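Local coordinates for protein aspartate aminotransferase (Rhodobacter sphaeroides, PDB 3NRA) that probably transfers the amino group of L-aspartate to 2-oxoglutarate, giving oxaloacetate and L-glutamate with the help of pyridoxal 5'-phosphate, at residues R235-M249 with G263-M275. Residues are numbered along the deposited sequence; the frame is centred on the assembly and turned at random.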
loop_
_atom_site.group_PDB
_atom_site.type_symbol
_atom_site.label_atom_id
_atom_site.label_comp_id
_atom_site.label_asym_id
_atom_site.label_seq_id
_atom_site.Cartn_x
_atom_site.Cartn_y
_atom_site.Cartn_z
ATOM N N ARG B 235 -11.585 13.469 18.465
ATOM C CA ARG B 235 -12.719 12.517 18.309
ATOM C C ARG B 235 -13.572 12.322 19.551
ATOM O O ARG B 235 -14.657 11.774 19.452
ATOM C CB ARG B 235 -12.205 11.133 17.834
ATOM C CG ARG B 235 -11.538 10.278 18.917
ATOM C CD ARG B 235 -10.911 9.009 18.286
ATOM N NE ARG B 235 -11.941 8.243 17.599
ATOM C CZ ARG B 235 -12.733 7.335 18.157
ATOM N NH1 ARG B 235 -12.544 6.920 19.420
ATOM N NH2 ARG B 235 -13.720 6.798 17.426
ATOM N N ALA B 236 -13.039 12.702 20.714
ATOM C CA ALA B 236 -13.761 12.674 21.972
ATOM C C ALA B 236 -14.442 14.004 22.322
ATOM O O ALA B 236 -15.175 14.066 23.303
ATOM C CB ALA B 236 -12.811 12.243 23.126
ATOM N N GLU B 237 -14.231 15.060 21.530
ATOM C CA GLU B 237 -14.916 16.384 21.806
ATOM C C GLU B 237 -16.444 16.307 21.716
ATOM O O GLU B 237 -16.984 15.800 20.760
ATOM C CB GLU B 237 -14.414 17.466 20.847
ATOM C CG GLU B 237 -13.030 17.926 21.112
ATOM C CD GLU B 237 -12.874 18.651 22.440
ATOM O OE1 GLU B 237 -13.798 19.413 22.844
ATOM O OE2 GLU B 237 -11.838 18.437 23.094
ATOM N N ALA B 238 -17.134 16.816 22.730
ATOM C CA ALA B 238 -18.628 16.837 22.732
ATOM C C ALA B 238 -19.237 17.610 21.513
ATOM O O ALA B 238 -20.322 17.254 21.019
ATOM C CB ALA B 238 -19.151 17.433 24.069
ATOM N N ALA B 239 -18.513 18.630 21.026
ATOM C CA ALA B 239 -18.978 19.477 19.911
ATOM C C ALA B 239 -18.960 18.776 18.562
ATOM O O ALA B 239 -19.681 19.167 17.643
ATOM C CB ALA B 239 -18.123 20.758 19.839
ATOM N N VAL B 240 -18.112 17.767 18.418
ATOM C CA VAL B 240 -17.898 17.174 17.121
ATOM C C VAL B 240 -18.779 15.967 16.965
ATOM O O VAL B 240 -19.065 15.277 17.921
ATOM C CB VAL B 240 -16.378 16.797 16.884
ATOM C CG1 VAL B 240 -16.029 15.474 17.540
ATOM C CG2 VAL B 240 -16.064 16.793 15.384
ATOM N N ASP B 241 -19.251 15.758 15.747
ATOM C CA ASP B 241 -19.955 14.534 15.389
ATOM C C ASP B 241 -18.919 13.468 15.094
ATOM O O ASP B 241 -18.078 13.643 14.210
ATOM C CB ASP B 241 -20.845 14.779 14.151
ATOM C CG ASP B 241 -21.566 13.516 13.669
ATOM O OD1 ASP B 241 -21.655 12.511 14.438
ATOM O OD2 ASP B 241 -22.071 13.551 12.521
ATOM N N ALA B 242 -18.980 12.364 15.836
ATOM C CA ALA B 242 -18.056 11.246 15.667
ATOM C C ALA B 242 -18.023 10.723 14.221
ATOM O O ALA B 242 -16.984 10.234 13.747
ATOM C CB ALA B 242 -18.421 10.098 16.648
ATOM N N GLU B 243 -19.157 10.818 13.534
ATOM C CA GLU B 243 -19.272 10.322 12.170
ATOM C C GLU B 243 -18.725 11.274 11.101
ATOM O O GLU B 243 -18.811 10.973 9.912
ATOM C CB GLU B 243 -20.740 9.950 11.873
ATOM C CG GLU B 243 -21.243 8.732 12.698
ATOM C CD GLU B 243 -20.378 7.479 12.478
ATOM O OE1 GLU B 243 -20.132 7.124 11.304
ATOM O OE2 GLU B 243 -19.916 6.876 13.478
ATOM N N ASN B 244 -18.135 12.394 11.511
ATOM C CA ASN B 244 -17.381 13.221 10.595
ATOM C C ASN B 244 -15.918 13.354 11.000
ATOM O O ASN B 244 -15.269 14.312 10.612
ATOM C CB ASN B 244 -18.014 14.624 10.482
ATOM C CG ASN B 244 -19.463 14.579 10.023
ATOM O OD1 ASN B 244 -20.371 15.051 10.730
ATOM N ND2 ASN B 244 -19.691 14.034 8.831
ATOM N N VAL B 245 -15.407 12.396 11.774
ATOM C CA VAL B 245 -14.032 12.387 12.145
ATOM C C VAL B 245 -13.430 11.026 11.808
ATOM O O VAL B 245 -14.026 9.978 12.076
ATOM C CB VAL B 245 -13.841 12.690 13.639
ATOM C CG1 VAL B 245 -12.343 12.680 14.006
ATOM C CG2 VAL B 245 -14.505 14.043 14.022
ATOM N N VAL B 246 -12.262 11.058 11.196
ATOM C CA VAL B 246 -11.425 9.888 11.046
ATOM C C VAL B 246 -10.098 10.192 11.729
ATOM O O VAL B 246 -9.503 11.226 11.485
ATOM C CB VAL B 246 -11.216 9.551 9.572
ATOM C CG1 VAL B 246 -10.230 8.399 9.399
ATOM C CG2 VAL B 246 -12.568 9.212 8.930
ATOM N N THR B 247 -9.691 9.321 12.637
ATOM C CA THR B 247 -8.419 9.439 13.316
ATOM C C THR B 247 -7.540 8.347 12.805
ATOM O O THR B 247 -7.991 7.205 12.648
ATOM C CB THR B 247 -8.584 9.293 14.822
ATOM O OG1 THR B 247 -9.546 10.247 15.290
ATOM C CG2 THR B 247 -7.249 9.530 15.563
ATOM N N ILE B 248 -6.288 8.679 12.521
ATOM C CA ILE B 248 -5.337 7.693 12.054
ATOM C C ILE B 248 -4.118 7.699 12.945
ATOM O O ILE B 248 -3.730 8.721 13.446
ATOM C CB ILE B 248 -4.959 7.882 10.548
ATOM C CG1 ILE B 248 -4.085 9.101 10.317
ATOM C CG2 ILE B 248 -6.248 8.000 9.655
ATOM C CD1 ILE B 248 -3.746 9.319 8.776
HETATM N N MSE B 249 -3.592 6.516 13.206
HETATM C CA MSE B 249 -2.371 6.357 13.931
HETATM C C MSE B 249 -1.924 4.909 13.812
HETATM O O MSE B 249 -2.614 4.084 13.225
HETATM C CB MSE B 249 -2.543 6.740 15.424
HETATM C CG MSE B 249 -3.621 5.961 16.162
HETATM SE SE MSE B 249 -3.832 6.574 17.942
HETATM C CE MSE B 249 -2.074 6.106 18.614
ATOM N N GLY B 263 -0.857 0.485 10.097
ATOM C CA GLY B 263 -1.540 1.630 10.633
ATOM C C GLY B 263 -2.967 1.280 10.825
ATOM O O GLY B 263 -3.418 0.217 10.382
ATOM N N VAL B 264 -3.701 2.162 11.483
ATOM C CA VAL B 264 -5.145 2.019 11.574
ATOM C C VAL B 264 -5.828 3.332 11.359
ATOM O O VAL B 264 -5.222 4.407 11.570
ATOM C CB VAL B 264 -5.599 1.470 12.936
ATOM C CG1 VAL B 264 -5.047 0.062 13.154
ATOM C CG2 VAL B 264 -5.216 2.450 14.073
ATOM N N ALA B 265 -7.091 3.249 10.940
ATOM C CA ALA B 265 -7.984 4.399 10.891
ATOM C C ALA B 265 -9.308 4.015 11.534
ATOM O O ALA B 265 -9.761 2.868 11.410
ATOM C CB ALA B 265 -8.198 4.830 9.515
ATOM N N PHE B 266 -9.907 4.957 12.235
ATOM C CA PHE B 266 -11.162 4.697 12.918
ATOM C C PHE B 266 -11.991 5.920 13.092
ATOM O O PHE B 266 -11.472 7.046 13.142
ATOM C CB PHE B 266 -10.926 4.007 14.301
ATOM C CG PHE B 266 -9.867 4.682 15.176
ATOM C CD1 PHE B 266 -8.500 4.396 15.000
ATOM C CD2 PHE B 266 -10.241 5.502 16.225
ATOM C CE1 PHE B 266 -7.545 4.954 15.834
ATOM C CE2 PHE B 266 -9.295 6.081 17.045
ATOM C CZ PHE B 266 -7.938 5.796 16.867
ATOM N N GLY B 267 -13.290 5.697 13.172
ATOM C CA GLY B 267 -14.250 6.768 13.175
ATOM C C GLY B 267 -15.341 6.512 12.172
ATOM O O GLY B 267 -15.927 5.429 12.157
ATOM N N SER B 268 -15.616 7.527 11.331
ATOM C CA SER B 268 -16.822 7.572 10.519
ATOM C C SER B 268 -17.078 6.286 9.735
ATOM O O SER B 268 -16.230 5.873 8.935
ATOM C CB SER B 268 -16.719 8.714 9.519
ATOM O OG SER B 268 -17.851 8.709 8.672
ATOM N N ARG B 269 -18.258 5.698 9.923
ATOM C CA ARG B 269 -18.549 4.473 9.235
ATOM C C ARG B 269 -18.651 4.658 7.701
ATOM O O ARG B 269 -18.145 3.814 6.966
ATOM C CB ARG B 269 -19.778 3.787 9.827
ATOM C CG ARG B 269 -19.474 3.172 11.202
ATOM C CD ARG B 269 -20.680 2.577 11.832
ATOM N NE ARG B 269 -21.464 3.584 12.504
ATOM C CZ ARG B 269 -21.240 3.993 13.745
ATOM N NH1 ARG B 269 -20.233 3.476 14.448
ATOM N NH2 ARG B 269 -22.012 4.925 14.275
ATOM N N ALA B 270 -19.269 5.752 7.239
ATOM C CA ALA B 270 -19.367 6.017 5.818
ATOM C C ALA B 270 -17.962 6.169 5.201
ATOM O O ALA B 270 -17.682 5.605 4.164
ATOM C CB ALA B 270 -20.229 7.289 5.546
ATOM N N ILE B 271 -17.074 6.888 5.870
ATOM C CA ILE B 271 -15.766 7.139 5.301
ATOM C C ILE B 271 -14.878 5.876 5.370
ATOM O O ILE B 271 -14.195 5.546 4.411
ATOM C CB ILE B 271 -15.055 8.335 5.972
ATOM C CG1 ILE B 271 -15.869 9.639 5.750
ATOM C CG2 ILE B 271 -13.644 8.465 5.410
ATOM C CD1 ILE B 271 -15.377 10.845 6.587
ATOM N N ILE B 272 -14.918 5.189 6.504
ATOM C CA ILE B 272 -14.197 3.932 6.681
ATOM C C ILE B 272 -14.666 2.882 5.648
ATOM O O ILE B 272 -13.851 2.213 5.058
ATOM C CB ILE B 272 -14.364 3.391 8.124
ATOM C CG1 ILE B 272 -13.601 4.287 9.122
ATOM C CG2 ILE B 272 -13.907 1.926 8.220
ATOM C CD1 ILE B 272 -12.205 3.936 9.298
ATOM N N ALA B 273 -15.975 2.794 5.403
ATOM C CA ALA B 273 -16.490 1.865 4.367
ATOM C C ALA B 273 -15.910 2.194 2.955
ATOM O O ALA B 273 -15.516 1.301 2.217
ATOM C CB ALA B 273 -18.068 1.857 4.338
ATOM N N ARG B 274 -15.850 3.486 2.617
ATOM C CA ARG B 274 -15.198 3.919 1.377
ATOM C C ARG B 274 -13.708 3.535 1.332
ATOM O O ARG B 274 -13.248 2.993 0.334
ATOM C CB ARG B 274 -15.373 5.414 1.174
ATOM C CG ARG B 274 -16.833 5.813 0.895
ATOM C CD ARG B 274 -16.931 7.137 0.201
ATOM N NE ARG B 274 -16.628 8.274 1.062
ATOM C CZ ARG B 274 -17.516 9.183 1.515
ATOM N NH1 ARG B 274 -18.824 9.097 1.245
ATOM N NH2 ARG B 274 -17.084 10.202 2.253
HETATM N N MSE B 275 -12.985 3.779 2.436
HETATM C CA MSE B 275 -11.547 3.467 2.522
HETATM C C MSE B 275 -11.290 1.948 2.340
HETATM O O MSE B 275 -10.286 1.552 1.752
HETATM C CB MSE B 275 -10.978 3.920 3.882
HETATM C CG MSE B 275 -11.003 5.445 4.128
HETATM SE SE MSE B 275 -10.553 5.903 5.949
HETATM C CE MSE B 275 -8.770 5.206 5.922
HETATM O O HOH W 1 -12.194 9.017 14.795
HETATM O O HOH W 2 -21.066 7.409 8.969
HETATM O O HOH W 3 -17.780 4.717 14.010
#
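T247 and F266 face each other as a hydrogen-bonded pair of two antiparallel strands, 245-249 and 263-267, and exchange both backbone bonds; T247 N to F266 O is almost straight (175°). M249 and V264 repeat the pattern, and past the strand end S268 N reaches V245 O. G267 has backbone angles that call for glycine; a CB there would hit V245 O.

At the start of helix 269-282, E243, its chain bent at chi2 (-57°), curls over the first turn, where OE1 takes R269 N through its syn lone pair at 2.7 Å. OE2 lies above the R269 guanidinium, 3.0 Å from NH2, so this salt bridge works by charge alone. S268, the N-cap residue, gives its OG to E243 O (2.8 Å) and weakly accepts from I271 N. With an alanine in place of E243, R269 N is likely to lose its side-chain acceptor, and the R269 guanidinium this counter-charge.

On the sheet face carrying M249 and V264, the F266 ring lies under T247 CB in a CH-pi contact (CB to ring centroid 4.2 Å). R235 turns a guanidinium face to the ring edge, the planes 71° apart, with F266 CE2 3.5 Å from NE. Water 1 accepts a hydrogen bond from R235 NE and donates to F266 O, while R235 NH2 bonds P98 O.

On the face of I248 and A265, I248 CG2 meets A265 CB, and V246 CG2 meets I271 CG2 at 3.8 Å.

The loop joining the two strands carries K253, which holds pyridoxal phosphate as an internal aldimine. Strand 263-267, between 245-249 and 105-108, is the one antiparallel to its neighbours in the seven-stranded sheet of fold-type I PLP enzymes. Helix 81-95 packs on V264, F266 and M249, helix 110-120 on I248 and M275.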